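Local atomic coordinates of flap endonuclease 1 (Desulfurococcus amylolyticus, PDB entry 3ORY), a protein that probably cleaves the single-stranded 5' flaps of branched DNA, as flap endonucleases of the FEN1/XPG family do in replication and repair. Residues E28-L33 / R200-S205. Residues are numbered along the deposited sequence; the frame is centred on the assembly and turned at random.
Sequences EDLRIL and RNLTIS
Leu30 reaches across to 200-205 with a single methyl, CD1, which meets two different groups. On one side CD1 of Leu30 lies 3.8 Å from CD1 of Leu202; on another it rests 3.4 Å from OG of Ser205, an apolar approach to a hydroxyl whose hydrogen bonding is satisfied by a different partner. Seen from CD1 of Leu30, the two neighbours lie roughly at a right angle, in well-separated directions. Its torsions are off the staggered values (chi1 -95°, chi2 30°), and the rotamer should be read with caution.

Leu202 answers with its own CD1. With CG swung anti to the backbone N (chi1 -160°), that methyl is the branch that meets 28-33, and CD2 stands farther off. Leu33 adds a looser contact, its CD1 being 4.3 Å from CD1 of Leu202. The short 3-10 turn at 30-32 brings Leu30 and Leu33 to the same side: Leu33 N hydrogen-bonds Leu30 O at 3.0 Å, the i to i+3 pattern of such a turn.

Both segments lie in connections leaving the mixed sheet of the PIN-like core of the XPG/FEN1 family, one in the XPG N-terminal region and the other in the I-region. Strands 24-26 and 197-200, from which they lead, each pair antiparallel with strand 216-225, and Leu30 and Ser205 both touch Pro221 of that strand. Arg78 NH2 hydrogen-bonds Ser205 O, with a weak bond from NH1 to Leu202 O, tying down the backbone that carries these side chains. Leu33, buried, packs against Tyr181, while Leu30 also meets Ala85.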
loop_
_atom_site.group_PDB
_atom_site.type_symbol
_atom_site.label_atom_id
_atom_site.label_comp_id
_atom_site.label_asym_id
_atom_site.label_seq_id
_atom_site.Cartn_x
_atom_site.Cartn_y
_atom_site.Cartn_z
ATOM N N GLU A 28 -7.164 -1.795 -17.696
ATOM C CA GLU A 28 -7.893 -3.048 -17.944
ATOM C C GLU A 28 -7.195 -4.292 -17.399
ATOM O O GLU A 28 -7.844 -5.155 -16.800
ATOM C CB GLU A 28 -8.273 -3.210 -19.419
ATOM C CG GLU A 28 -9.411 -2.276 -19.866
ATOM C CD GLU A 28 -10.561 -2.152 -18.845
ATOM O OE1 GLU A 28 -11.009 -3.179 -18.284
ATOM O OE2 GLU A 28 -11.028 -1.015 -18.617
ATOM N N ASP A 29 -5.880 -4.369 -17.600
ATOM C CA ASP A 29 -5.032 -5.356 -16.911
ATOM C C ASP A 29 -3.591 -4.859 -16.796
ATOM O O ASP A 29 -3.213 -3.861 -17.414
ATOM C CB ASP A 29 -5.083 -6.735 -17.599
ATOM C CG ASP A 29 -4.836 -6.662 -19.106
ATOM O OD1 ASP A 29 -4.370 -5.611 -19.611
ATOM O OD2 ASP A 29 -5.118 -7.671 -19.793
ATOM N N LEU A 30 -2.793 -5.572 -16.012
ATOM C CA LEU A 30 -1.388 -5.241 -15.795
ATOM C C LEU A 30 -0.586 -4.968 -17.079
ATOM O O LEU A 30 0.265 -4.081 -17.093
ATOM C CB LEU A 30 -0.725 -6.348 -14.967
ATOM C CG LEU A 30 -0.597 -6.261 -13.440
ATOM C CD1 LEU A 30 -1.704 -5.466 -12.770
ATOM C CD2 LEU A 30 -0.509 -7.664 -12.841
ATOM N N ARG A 31 -0.876 -5.712 -18.150
ATOM C CA ARG A 31 -0.079 -5.663 -19.384
ATOM C C ARG A 31 -0.074 -4.289 -20.071
ATOM O O ARG A 31 0.897 -3.937 -20.746
ATOM C CB ARG A 31 -0.508 -6.768 -20.365
ATOM C CG ARG A 31 0.625 -7.364 -21.226
ATOM C CD ARG A 31 0.991 -6.472 -22.435
ATOM N NE ARG A 31 1.675 -7.178 -23.528
ATOM C CZ ARG A 31 2.962 -7.533 -23.533
ATOM N NH1 ARG A 31 3.750 -7.277 -22.490
ATOM N NH2 ARG A 31 3.464 -8.168 -24.589
ATOM N N ILE A 32 -1.136 -3.508 -19.892
ATOM C CA ILE A 32 -1.168 -2.143 -20.435
ATOM C C ILE A 32 0.058 -1.309 -19.984
ATOM O O ILE A 32 0.549 -0.458 -20.727
ATOM C CB ILE A 32 -2.540 -1.438 -20.162
ATOM C CG1 ILE A 32 -3.494 -1.642 -21.351
ATOM C CG2 ILE A 32 -2.382 0.059 -19.921
ATOM C CD1 ILE A 32 -4.452 -2.815 -21.207
ATOM N N LEU A 33 0.572 -1.602 -18.789
ATOM C CA LEU A 33 1.733 -0.891 -18.238
ATOM C C LEU A 33 3.084 -1.513 -18.621
ATOM O O LEU A 33 4.118 -1.155 -18.050
ATOM C CB LEU A 33 1.619 -0.793 -16.708
ATOM C CG LEU A 33 0.462 0.019 -16.106
ATOM C CD1 LEU A 33 0.336 -0.261 -14.606
ATOM C CD2 LEU A 33 0.628 1.510 -16.361
ATOM N N ARG A 200 -3.095 2.509 -8.159
ATOM C CA ARG A 200 -3.683 1.741 -7.063
ATOM C C ARG A 200 -4.084 0.346 -7.517
ATOM O O ARG A 200 -4.284 0.114 -8.715
ATOM C CB ARG A 200 -4.898 2.462 -6.478
ATOM C CG ARG A 200 -4.569 3.802 -5.826
ATOM C CD ARG A 200 -5.822 4.427 -5.228
ATOM N NE ARG A 200 -6.232 3.751 -3.995
ATOM C CZ ARG A 200 -7.295 2.961 -3.861
ATOM N NH1 ARG A 200 -8.107 2.721 -4.890
ATOM N NH2 ARG A 200 -7.549 2.416 -2.680
ATOM N N ASN A 201 -4.198 -0.567 -6.546
ATOM C CA ASN A 201 -4.668 -1.958 -6.742
ATOM C C ASN A 201 -3.653 -2.920 -7.358
ATOM O O ASN A 201 -3.964 -4.090 -7.583
ATOM C CB ASN A 201 -5.998 -2.023 -7.519
ATOM C CG ASN A 201 -7.106 -1.205 -6.871
ATOM O OD1 ASN A 201 -7.995 -0.690 -7.557
ATOM N ND2 ASN A 201 -7.074 -1.100 -5.562
ATOM N N LEU A 202 -2.447 -2.435 -7.629
ATOM C CA LEU A 202 -1.422 -3.259 -8.264
ATOM C C LEU A 202 -1.053 -4.486 -7.427
ATOM O O LEU A 202 -0.728 -5.532 -7.972
ATOM C CB LEU A 202 -0.181 -2.427 -8.583
ATOM C CG LEU A 202 0.782 -2.973 -9.634
ATOM C CD1 LEU A 202 0.276 -2.741 -11.066
ATOM C CD2 LEU A 202 2.154 -2.348 -9.437
ATOM N N THR A 203 -1.131 -4.368 -6.104
ATOM C CA THR A 203 -0.759 -5.483 -5.230
ATOM C C THR A 203 -1.920 -6.443 -4.975
ATOM O O THR A 203 -1.724 -7.503 -4.390
ATOM C CB THR A 203 -0.205 -4.990 -3.879
ATOM O OG1 THR A 203 -1.187 -4.169 -3.239
ATOM C CG2 THR A 203 1.080 -4.192 -4.089
ATOM N N ILE A 204 -3.123 -6.074 -5.422
ATOM C CA ILE A 204 -4.326 -6.850 -5.116
ATOM C C ILE A 204 -5.252 -7.103 -6.311
ATOM O O ILE A 204 -6.365 -7.591 -6.122
ATOM C CB ILE A 204 -5.175 -6.202 -3.972
ATOM C CG1 ILE A 204 -5.632 -4.780 -4.355
ATOM C CG2 ILE A 204 -4.422 -6.244 -2.632
ATOM C CD1 ILE A 204 -6.810 -4.230 -3.510
ATOM N N SER A 205 -4.806 -6.765 -7.522
ATOM C CA SER A 205 -5.666 -6.864 -8.712
ATOM C C SER A 205 -5.980 -8.313 -9.084
ATOM O O SER A 205 -5.277 -9.239 -8.672
ATOM C CB SER A 205 -5.078 -6.099 -9.907
ATOM O OG SER A 205 -3.794 -6.574 -10.267
#